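Side-chain contacts in ferrous iron transport protein B (PDB 3I8S), which drives GTP-dependent uptake of ferrous iron across the bacterial inner membrane, using a cytosolic N-terminal domain that binds the guanine nucleotide: residues 15-18 / 19-23; 45-48 / 49-52; 92-95 / 96-99; 134-137 / 138-142. All blocks are in the same frame, centred on the assembly; numbering follows the deposited sequence. Where two conformers were deposited one is given.

Interaction 1 (15-18 / 19-23); sequences GKTT and LFNQL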
loop_
_atom_site.group_PDB
_atom_site.type_symbol
_atom_site.label_atom_id
_atom_site.label_comp_id
_atom_site.label_asym_id
_atom_site.label_seq_id
_atom_site.Cartn_x
_atom_site.Cartn_y
_atom_site.Cartn_z
ATOM N N GLY A 15 -13.042 -6.944 -1.483
ATOM C CA GLY A 15 -13.188 -8.059 -0.549
ATOM C C GLY A 15 -12.669 -7.751 0.847
ATOM O O GLY A 15 -12.639 -8.596 1.730
ATOM N N LYS A 16 -12.276 -6.507 1.061
ATOM C CA LYS A 16 -11.630 -6.140 2.314
ATOM C C LYS A 16 -12.639 -6.161 3.462
ATOM O O LYS A 16 -12.314 -6.606 4.575
ATOM C CB LYS A 16 -10.940 -4.791 2.129
ATOM C CG LYS A 16 -10.006 -4.387 3.213
ATOM C CD LYS A 16 -9.611 -2.946 3.015
ATOM C CE LYS A 16 -10.742 -2.007 3.408
ATOM N NZ LYS A 16 -10.799 -0.862 2.478
ATOM N N THR A 17 -13.871 -5.718 3.208
ATOM C CA THR A 17 -14.888 -5.768 4.220
ATOM C C THR A 17 -15.242 -7.191 4.645
ATOM O O THR A 17 -15.422 -7.450 5.836
ATOM C CB THR A 17 -16.146 -5.042 3.783
ATOM O OG1 THR A 17 -15.780 -3.680 3.575
ATOM C CG2 THR A 17 -17.225 -5.150 4.810
ATOM N N THR A 18 -15.378 -8.095 3.677
ATOM C CA THR A 18 -15.720 -9.471 4.034
ATOM C C THR A 18 -14.566 -10.125 4.806
ATOM O O THR A 18 -14.845 -10.861 5.780
ATOM C CB THR A 18 -16.095 -10.316 2.831
ATOM O OG1 THR A 18 -15.000 -10.309 1.912
ATOM C CG2 THR A 18 -17.387 -9.759 2.168
ATOM N N LEU A 19 -13.325 -9.847 4.412
ATOM C CA LEU A 19 -12.139 -10.362 5.131
ATOM C C LEU A 19 -12.129 -9.842 6.575
ATOM O O LEU A 19 -11.873 -10.583 7.522
ATOM C CB LEU A 19 -10.813 -10.051 4.422
ATOM C CG LEU A 19 -9.550 -10.614 5.103
ATOM C CD1 LEU A 19 -9.716 -12.167 5.426
ATOM C CD2 LEU A 19 -8.293 -10.323 4.253
ATOM N N PHE A 20 -12.384 -8.557 6.722
ATOM C CA PHE A 20 -12.452 -7.932 8.045
ATOM C C PHE A 20 -13.454 -8.678 8.916
ATOM O O PHE A 20 -13.133 -9.068 10.037
ATOM C CB PHE A 20 -12.876 -6.458 7.935
ATOM C CG PHE A 20 -12.937 -5.777 9.253
ATOM C CD1 PHE A 20 -11.753 -5.364 9.881
ATOM C CD2 PHE A 20 -14.123 -5.617 9.911
ATOM C CE1 PHE A 20 -11.785 -4.764 11.123
ATOM C CE2 PHE A 20 -14.161 -4.997 11.183
ATOM C CZ PHE A 20 -12.966 -4.579 11.780
ATOM N N ASN A 21 -14.657 -8.870 8.386
ATOM C CA ASN A 21 -15.723 -9.537 9.114
ATOM C C ASN A 21 -15.393 -10.998 9.441
ATOM O O ASN A 21 -15.692 -11.482 10.530
ATOM C CB ASN A 21 -17.027 -9.421 8.328
ATOM C CG ASN A 21 -17.601 -8.042 8.389
ATOM O OD1 ASN A 21 -17.332 -7.299 9.336
ATOM N ND2 ASN A 21 -18.432 -7.686 7.395
ATOM N N GLN A 22 -14.739 -11.676 8.508
ATOM C CA GLN A 22 -14.336 -13.065 8.702
ATOM C C GLN A 22 -13.300 -13.197 9.809
ATOM O O GLN A 22 -13.360 -14.121 10.611
ATOM C CB GLN A 22 -13.756 -13.615 7.407
ATOM C CG GLN A 22 -14.824 -13.933 6.405
ATOM C CD GLN A 22 -14.294 -14.341 5.058
ATOM O OE1 GLN A 22 -13.117 -14.166 4.741
ATOM N NE2 GLN A 22 -15.188 -14.852 4.226
ATOM N N LEU A 23 -12.359 -12.274 9.859
ATOM C CA LEU A 23 -11.250 -12.342 10.830
ATOM C C LEU A 23 -11.721 -11.999 12.244
ATOM O O LEU A 23 -11.353 -12.640 13.213
ATOM C CB LEU A 23 -10.143 -11.409 10.396
ATOM C CG LEU A 23 -9.275 -11.957 9.260
ATOM C CD1 LEU A 23 -8.351 -10.867 8.778
ATOM C CD2 LEU A 23 -8.500 -13.177 9.772
#
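Thr17 and Asn21 lie side by side on the first turns of helix 16-24, and they form its loose side: CG2 of Thr17 comes no nearer to ND2 of Asn21 than 3.8 Å. With OG1 beside the backbone N (chi1 -62°), CG2 of Thr17 is left on the carbonyl side, toward Asn21. Asn21 suits the flank because OD1 accepts a bond from Gln28 outside the helix; with a leucine in its place, the Gln28 amide would probably be left without that acceptor.

The opposite flank is tight. Leu19 and Phe20 leave the helix inward, Leu19 against Val92 and Ile156, Phe20 against Leu8 and Leu54, as large apolar groups suit the space between this helix, the sheet and helix 154-164. The backbone closes regularly, Leu19 N giving its hydrogen to Gly15 O at 3.0 Å and Phe20 N to Lys16 O at 2.9 Å. Gly15 has phi 93°, where any CB would jam against the preceding carbonyl. Lys16 lies on this buried side too, and its NZ is bonded to Leu57 O in this nucleotide-free form. Gly15, Lys16 and Thr17 belong to the GTP site, in a P-loop (Walker A) running into its helix.

Interaction 2 (45-48 / 49-52); sequences FSTT and DHQV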
loop_
_atom_site.group_PDB
_atom_site.type_symbol
_atom_site.label_atom_id
_atom_site.label_comp_id
_atom_site.label_asym_id
_atom_site.label_seq_id
_atom_site.Cartn_x
_atom_site.Cartn_y
_atom_site.Cartn_z
ATOM N N PHE A 45 -8.566 -10.310 16.774
ATOM C CA PHE A 45 -8.482 -11.745 16.501
ATOM C C PHE A 45 -7.118 -12.220 16.920
ATOM O O PHE A 45 -6.213 -11.416 17.244
ATOM C CB PHE A 45 -8.743 -12.111 15.023
ATOM C CG PHE A 45 -7.662 -11.717 14.073
ATOM C CD1 PHE A 45 -7.707 -10.483 13.442
ATOM C CD2 PHE A 45 -6.647 -12.606 13.728
ATOM C CE1 PHE A 45 -6.723 -10.112 12.546
ATOM C CE2 PHE A 45 -5.670 -12.263 12.834
ATOM C CZ PHE A 45 -5.697 -10.995 12.237
ATOM N N SER A 46 -6.983 -13.532 16.927
ATOM C CA SER A 46 -5.739 -14.135 17.384
ATOM C C SER A 46 -5.211 -15.096 16.338
ATOM O O SER A 46 -5.967 -15.651 15.514
ATOM C CB SER A 46 -5.890 -14.804 18.744
ATOM O OG SER A 46 -6.814 -15.878 18.729
ATOM N N THR A 47 -3.899 -15.220 16.341
ATOM C CA THR A 47 -3.177 -16.190 15.558
ATOM C C THR A 47 -2.554 -17.203 16.539
ATOM O O THR A 47 -2.742 -17.102 17.764
ATOM C CB THR A 47 -2.103 -15.513 14.745
ATOM O OG1 THR A 47 -1.125 -14.931 15.617
ATOM C CG2 THR A 47 -2.674 -14.429 13.773
ATOM N N THR A 48 -1.715 -18.118 16.061
ATOM C CA THR A 48 -1.026 -19.004 16.975
ATOM C C THR A 48 -0.224 -18.205 18.016
ATOM O O THR A 48 -0.263 -18.533 19.200
ATOM C CB THR A 48 -0.104 -19.993 16.226
ATOM O OG1 THR A 48 -0.905 -20.781 15.325
ATOM C CG2 THR A 48 0.663 -20.850 17.167
ATOM N N ASP A 49 0.468 -17.167 17.569
ATOM C CA ASP A 49 1.412 -16.474 18.433
ATOM C C ASP A 49 0.887 -15.094 18.957
ATOM O O ASP A 49 1.406 -14.602 19.971
ATOM C CB ASP A 49 2.712 -16.219 17.690
ATOM C CG ASP A 49 3.486 -17.469 17.397
ATOM O OD1 ASP A 49 3.295 -18.482 18.068
ATOM O OD2 ASP A 49 4.364 -17.413 16.515
ATOM N N HIS A 50 -0.055 -14.479 18.260
ATOM C CA HIS A 50 -0.298 -13.038 18.435
ATOM C C HIS A 50 -1.753 -12.744 18.718
ATOM O O HIS A 50 -2.655 -13.407 18.171
ATOM C CB HIS A 50 0.093 -12.233 17.174
ATOM C CG HIS A 50 1.566 -12.186 16.913
ATOM N ND1 HIS A 50 2.194 -13.060 16.055
ATOM C CD2 HIS A 50 2.532 -11.352 17.372
ATOM C CE1 HIS A 50 3.497 -12.810 16.049
ATOM N NE2 HIS A 50 3.724 -11.761 16.820
ATOM N N GLN A 51 -1.959 -11.748 19.581
ATOM C CA GLN A 51 -3.222 -11.062 19.751
ATOM C C GLN A 51 -3.178 -9.835 18.877
ATOM O O GLN A 51 -2.279 -8.995 19.011
ATOM C CB GLN A 51 -3.403 -10.674 21.231
ATOM C CG GLN A 51 -3.582 -11.863 22.104
ATOM C CD GLN A 51 -4.683 -12.746 21.582
ATOM O OE1 GLN A 51 -5.732 -12.256 21.116
ATOM N NE2 GLN A 51 -4.445 -14.049 21.604
ATOM N N VAL A 52 -4.123 -9.740 17.941
ATOM C CA VAL A 52 -4.136 -8.705 16.916
ATOM C C VAL A 52 -5.315 -7.720 17.045
ATOM O O VAL A 52 -6.448 -8.102 17.355
ATOM C CB VAL A 52 -4.203 -9.333 15.481
ATOM C CG1 VAL A 52 -4.352 -8.221 14.374
ATOM C CG2 VAL A 52 -2.984 -10.262 15.224
#
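Phe45 and Val52 face each other as an antiparallel hydrogen-bonded pair, Val52 N reaching Phe45 O at 2.8 Å, and their side chains point the same way from the sheet. From CB, Phe45 places CG between its backbone N and carbonyl carbon (chi1 71°), which swings the ring over Val52. Its CD1 only skirts CG1 of Val52; CE1 presses on that same CG1 at 3.5 Å; CZ, at the tip, is about equally near CG1 and CB, and CE2 borders CG2. Val52 CB therefore stands over the ring centre, 4.0 Å from the centroid, a CH-pi contact in which the branch point of valine faces the ring, with CG1 and CG2 reaching its rim.

On the other face, Gln51 bends at its second torsion so that NE2 comes to 3.3 Å from CB of Ser46. At the turn the polar work falls to Thr47. Its N bonds to His50 O at 2.9 Å, while OG1 accepts from His50 N, also at 2.9 Å, and weakly from Asp49 N, so one hydroxyl ties down the chain reversal. That same OG1 lies at the edge of the His50 ring, in its plane, and OG1 and His50 ND1 both bond to Asp164, a shared partner that suits a threonine and a histidine at this turn.

The hairpin joins strands 39-46 and 51-56 of the main sheet. Helix 154-164 packs on its Phe45 face, with Lys160, Ile163 and Asp164 meeting it, while strand 4-10 continues the sheet beyond Val52 and receives the backbone of Gln51 at Leu4.

Interaction 3 (92-95 / 96-99); sequences VVDA and SNLE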
loop_
_atom_site.group_PDB
_atom_site.type_symbol
_atom_site.label_atom_id
_atom_site.label_comp_id
_atom_site.label_asym_id
_atom_site.label_seq_id
_atom_site.Cartn_x
_atom_site.Cartn_y
_atom_site.Cartn_z
ATOM N N VAL A 92 -5.359 -6.073 0.786
ATOM C CA VAL A 92 -6.338 -6.940 0.074
ATOM C C VAL A 92 -6.377 -6.558 -1.383
ATOM O O VAL A 92 -6.694 -5.415 -1.709
ATOM C CB VAL A 92 -7.704 -6.900 0.729
ATOM C CG1 VAL A 92 -8.587 -7.914 0.051
ATOM C CG2 VAL A 92 -7.561 -7.180 2.239
ATOM N N VAL A 93 -5.996 -7.488 -2.253
ATOM C CA VAL A 93 -5.825 -7.228 -3.674
ATOM C C VAL A 93 -6.754 -8.104 -4.469
ATOM O O VAL A 93 -6.762 -9.306 -4.323
ATOM C CB VAL A 93 -4.341 -7.458 -4.124
ATOM C CG1 VAL A 93 -4.208 -7.487 -5.700
ATOM C CG2 VAL A 93 -3.440 -6.409 -3.445
ATOM N N ASP A 94 -7.601 -7.473 -5.266
ATOM C CA ASP A 94 -8.537 -8.134 -6.191
ATOM C C ASP A 94 -7.801 -8.775 -7.400
ATOM O O ASP A 94 -7.411 -8.067 -8.307
ATOM C CB ASP A 94 -9.581 -7.098 -6.648
ATOM C CG ASP A 94 -10.590 -7.629 -7.670
ATOM O OD1 ASP A 94 -10.576 -8.843 -8.007
ATOM O OD2 ASP A 94 -11.468 -6.833 -8.167
ATOM N N ALA A 95 -7.649 -10.111 -7.409
ATOM C CA ALA A 95 -7.023 -10.829 -8.542
ATOM C C ALA A 95 -7.645 -10.547 -9.931
ATOM O O ALA A 95 -6.972 -10.673 -10.961
ATOM C CB ALA A 95 -6.982 -12.350 -8.264
ATOM N N SER A 96 -8.925 -10.164 -9.973
ATOM C CA SER A 96 -9.622 -9.965 -11.226
ATOM C C SER A 96 -9.369 -8.579 -11.817
ATOM O O SER A 96 -9.792 -8.308 -12.939
ATOM C CB SER A 96 -11.125 -10.205 -11.078
ATOM O OG SER A 96 -11.772 -9.226 -10.319
ATOM N N ASN A 97 -8.685 -7.742 -11.043
ATOM C CA ASN A 97 -8.326 -6.370 -11.393
ATOM C C ASN A 97 -6.931 -6.047 -10.861
ATOM O O ASN A 97 -6.667 -4.967 -10.312
ATOM C CB ASN A 97 -9.379 -5.379 -10.876
ATOM C CG ASN A 97 -10.720 -5.526 -11.602
ATOM O OD1 ASN A 97 -10.859 -5.154 -12.800
ATOM N ND2 ASN A 97 -11.734 -6.061 -10.891
ATOM N N LEU A 98 -6.023 -6.990 -11.090
ATOM C CA LEU A 98 -4.690 -6.919 -10.528
ATOM C C LEU A 98 -3.924 -5.639 -10.853
ATOM O O LEU A 98 -3.374 -5.013 -9.947
ATOM C CB LEU A 98 -3.890 -8.136 -11.007
ATOM C CG LEU A 98 -2.512 -8.283 -10.371
ATOM C CD1 LEU A 98 -2.561 -8.401 -8.845
ATOM C CD2 LEU A 98 -1.777 -9.473 -11.030
ATOM N N GLU A 99 -3.866 -5.271 -12.136
ATOM C CA GLU A 99 -3.047 -4.134 -12.594
ATOM C C GLU A 99 -3.505 -2.853 -11.886
ATOM O O GLU A 99 -2.710 -2.117 -11.291
ATOM C CB GLU A 99 -3.047 -3.998 -14.131
ATOM C CG GLU A 99 -2.145 -2.861 -14.654
ATOM C CD GLU A 99 -1.578 -3.065 -16.069
ATOM O OE1 GLU A 99 -1.840 -4.112 -16.721
ATOM O OE2 GLU A 99 -0.869 -2.150 -16.538
HETATM O O HOH W 1 -6.245 -9.254 -13.134
#
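In the step from strand 88-94 to helix 98-111, within a beta-alpha-beta unit, Asp94 gathers Ser96 and Asn97 round its carboxylate. OD1 takes two donors from Ser96: OG at 2.6 Å, on the syn side and not far from the carboxylate plane, and backbone N at 2.9 Å, well above that plane. OD2 accepts from ND2 of Asn97 at 2.8 Å, in a nearly straight bond of 175°. Asp94 and Asn97 run alongside each other, but their carboxylate and amide planes stand 79° apart, so ND2 meets OD2 from above the carboxylate while OD2 lies in the plane of the amide.

The bond from Ser96 N makes this an Asx turn, and Asn97 N adds a beta-turn bond to Asp94 O at 3.0 Å; an aspartate suits the strand end because two carboxylate oxygens can serve three donors within one tight reversal. The torsion that sets CG opposite the backbone N (chi1 177°) carries the carboxylate to them. Asp94 N is taken by Asn101 of the helix, and its side chain touches Met121 of the GTP site.

Asn97 occupies the N-cap, yet its side chain makes no capping bond. A water links the ends instead, giving its hydrogen to Ala95 O and accepting from Leu98 N at 3.1 Å. On the apolar side, CG1 of Val93 meets CD1 of Leu98 at 3.7 Å.

Interaction 4 (134-137 / 138-142); sequences IDAL and SARLG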
loop_
_atom_site.group_PDB
_atom_site.type_symbol
_atom_site.label_atom_id
_atom_site.label_comp_id
_atom_site.label_asym_id
_atom_site.label_seq_id
_atom_site.Cartn_x
_atom_site.Cartn_y
_atom_site.Cartn_z
ATOM N N ILE A 134 1.559 -16.858 -8.270
ATOM C CA ILE A 134 1.605 -16.206 -6.960
ATOM C C ILE A 134 3.049 -15.932 -6.507
ATOM O O ILE A 134 3.394 -14.816 -6.038
ATOM C CB ILE A 134 0.826 -17.048 -5.930
ATOM C CG1 ILE A 134 -0.681 -16.903 -6.181
ATOM C CG2 ILE A 134 1.124 -16.622 -4.515
ATOM C CD1 ILE A 134 -1.402 -18.128 -5.780
ATOM N N ASP A 135 3.905 -16.930 -6.648
ATOM C CA ASP A 135 5.304 -16.730 -6.236
ATOM C C ASP A 135 6.072 -15.752 -7.094
ATOM O O ASP A 135 6.909 -15.005 -6.580
ATOM C CB ASP A 135 6.046 -18.054 -6.137
ATOM C CG ASP A 135 6.390 -18.370 -4.731
ATOM O OD1 ASP A 135 5.615 -17.876 -3.874
ATOM O OD2 ASP A 135 7.436 -19.022 -4.490
ATOM N N ALA A 136 5.800 -15.753 -8.397
ATOM C CA ALA A 136 6.329 -14.743 -9.282
ATOM C C ALA A 136 5.934 -13.315 -8.817
ATOM O O ALA A 136 6.742 -12.382 -8.828
ATOM C CB ALA A 136 5.859 -14.986 -10.729
ATOM N N LEU A 137 4.683 -13.140 -8.408
ATOM C CA LEU A 137 4.265 -11.853 -7.881
ATOM C C LEU A 137 4.986 -11.498 -6.553
ATOM O O LEU A 137 5.478 -10.377 -6.389
ATOM C CB LEU A 137 2.759 -11.858 -7.633
ATOM C CG LEU A 137 2.162 -10.551 -7.203
ATOM C CD1 LEU A 137 2.487 -9.370 -8.039
ATOM C CD2 LEU A 137 0.625 -10.753 -7.098
ATOM N N SER A 138 5.031 -12.431 -5.619
ATOM C CA SER A 138 5.685 -12.208 -4.336
ATOM C C SER A 138 7.141 -11.784 -4.536
ATOM O O SER A 138 7.631 -10.840 -3.900
ATOM C CB SER A 138 5.650 -13.472 -3.466
ATOM O OG SER A 138 6.297 -13.243 -2.218
ATOM N N ALA A 139 7.833 -12.494 -5.421
ATOM C CA ALA A 139 9.212 -12.163 -5.800
ATOM C C ALA A 139 9.419 -10.721 -6.287
ATOM O O ALA A 139 10.473 -10.132 -6.003
ATOM C CB ALA A 139 9.718 -13.135 -6.881
ATOM N N ARG A 140 8.476 -10.196 -7.076
ATOM C CA ARG A 140 8.575 -8.852 -7.665
ATOM C C ARG A 140 8.176 -7.736 -6.672
ATOM O O ARG A 140 8.685 -6.601 -6.760
ATOM C CB ARG A 140 7.748 -8.765 -8.947
ATOM C CG ARG A 140 8.459 -9.467 -10.139
ATOM C CD ARG A 140 7.502 -9.851 -11.307
ATOM N NE ARG A 140 8.303 -10.473 -12.334
ATOM C CZ ARG A 140 8.820 -11.706 -12.267
ATOM N NH1 ARG A 140 8.596 -12.513 -11.230
ATOM N NH2 ARG A 140 9.570 -12.141 -13.255
ATOM N N LEU A 141 7.281 -8.075 -5.762
ATOM C CA LEU A 141 6.822 -7.177 -4.707
ATOM C C LEU A 141 7.753 -7.125 -3.516
ATOM O O LEU A 141 7.850 -6.086 -2.870
ATOM C CB LEU A 141 5.437 -7.592 -4.230
ATOM C CG LEU A 141 4.354 -7.524 -5.305
ATOM C CD1 LEU A 141 2.992 -7.872 -4.621
ATOM C CD2 LEU A 141 4.330 -6.168 -6.018
ATOM N N GLY A 142 8.427 -8.237 -3.222
ATOM C CA GLY A 142 9.228 -8.370 -2.042
ATOM C C GLY A 142 8.446 -8.580 -0.766
ATOM O O GLY A 142 8.930 -8.286 0.326
#
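Arg140 folds back along helix 134-141 to reach Ala136, whose carbonyl oxygen it grips twice. Backbone N gives the ordinary helical bond, long at 3.3 Å, and NH1 of the guanidinium adds a second at 3.0 Å. The two donors come from opposite faces of the carbonyl plane. The oxygen lies in the guanidinium plane, at its edge, so an N-H of NH1 points at it with an angle of 157°. With CG anti to its own carbonyl carbon (chi1 -76°) and the chain extended to NE, CG and CD run past the same oxygen. A methionine in this place is likely to leave Ala136 O with the one long bond and the flank without its positive charge.

The other carbonyls of the turn are met regularly: Ile134 O by Ser138 N, Asp135 O by Ala139 N, and Leu137 O by Leu141 N at 3.0 Å, with Arg140 N as a weak second partner. At the end, Gly142 N bonds to Ser138 O, and its positive phi favours glycine. Ser138 OG donates to Cys143 O just beyond, tying helix to exit.

Inward, CD1 of Leu137 meets CD1 of Leu141 at 3.8 Å. Leu137 packs on Val145 and Val259, Leu141 on Leu106. The helix thus divides by chemistry: aliphatic leucines fill the core, while a partly exposed arginine, beside Val258 of helix 240-259, supplies an extra donor to a carbonyl.

In the fold
The four contacts follow one another along the chain, all within the G domain. Interactions 1, 2 and 3 share the main sheet: helix 16-24 packs on it, the hairpin of strands 39-46 and 51-56 forms part of it, and strand 88-94 leads from it into a helix. Interaction 1 touches both others, through Leu23 on Phe45 and through Lys16 on Val92, although its centre lies about 16 Å and 15 Å from theirs. Interactions 3 and 4 have centres about 14 Å apart without touching, and both pack on helix 240-259. Interaction 1 thus holds part of the nucleotide site and interaction 3 borders it, with 2 and 4 farther out.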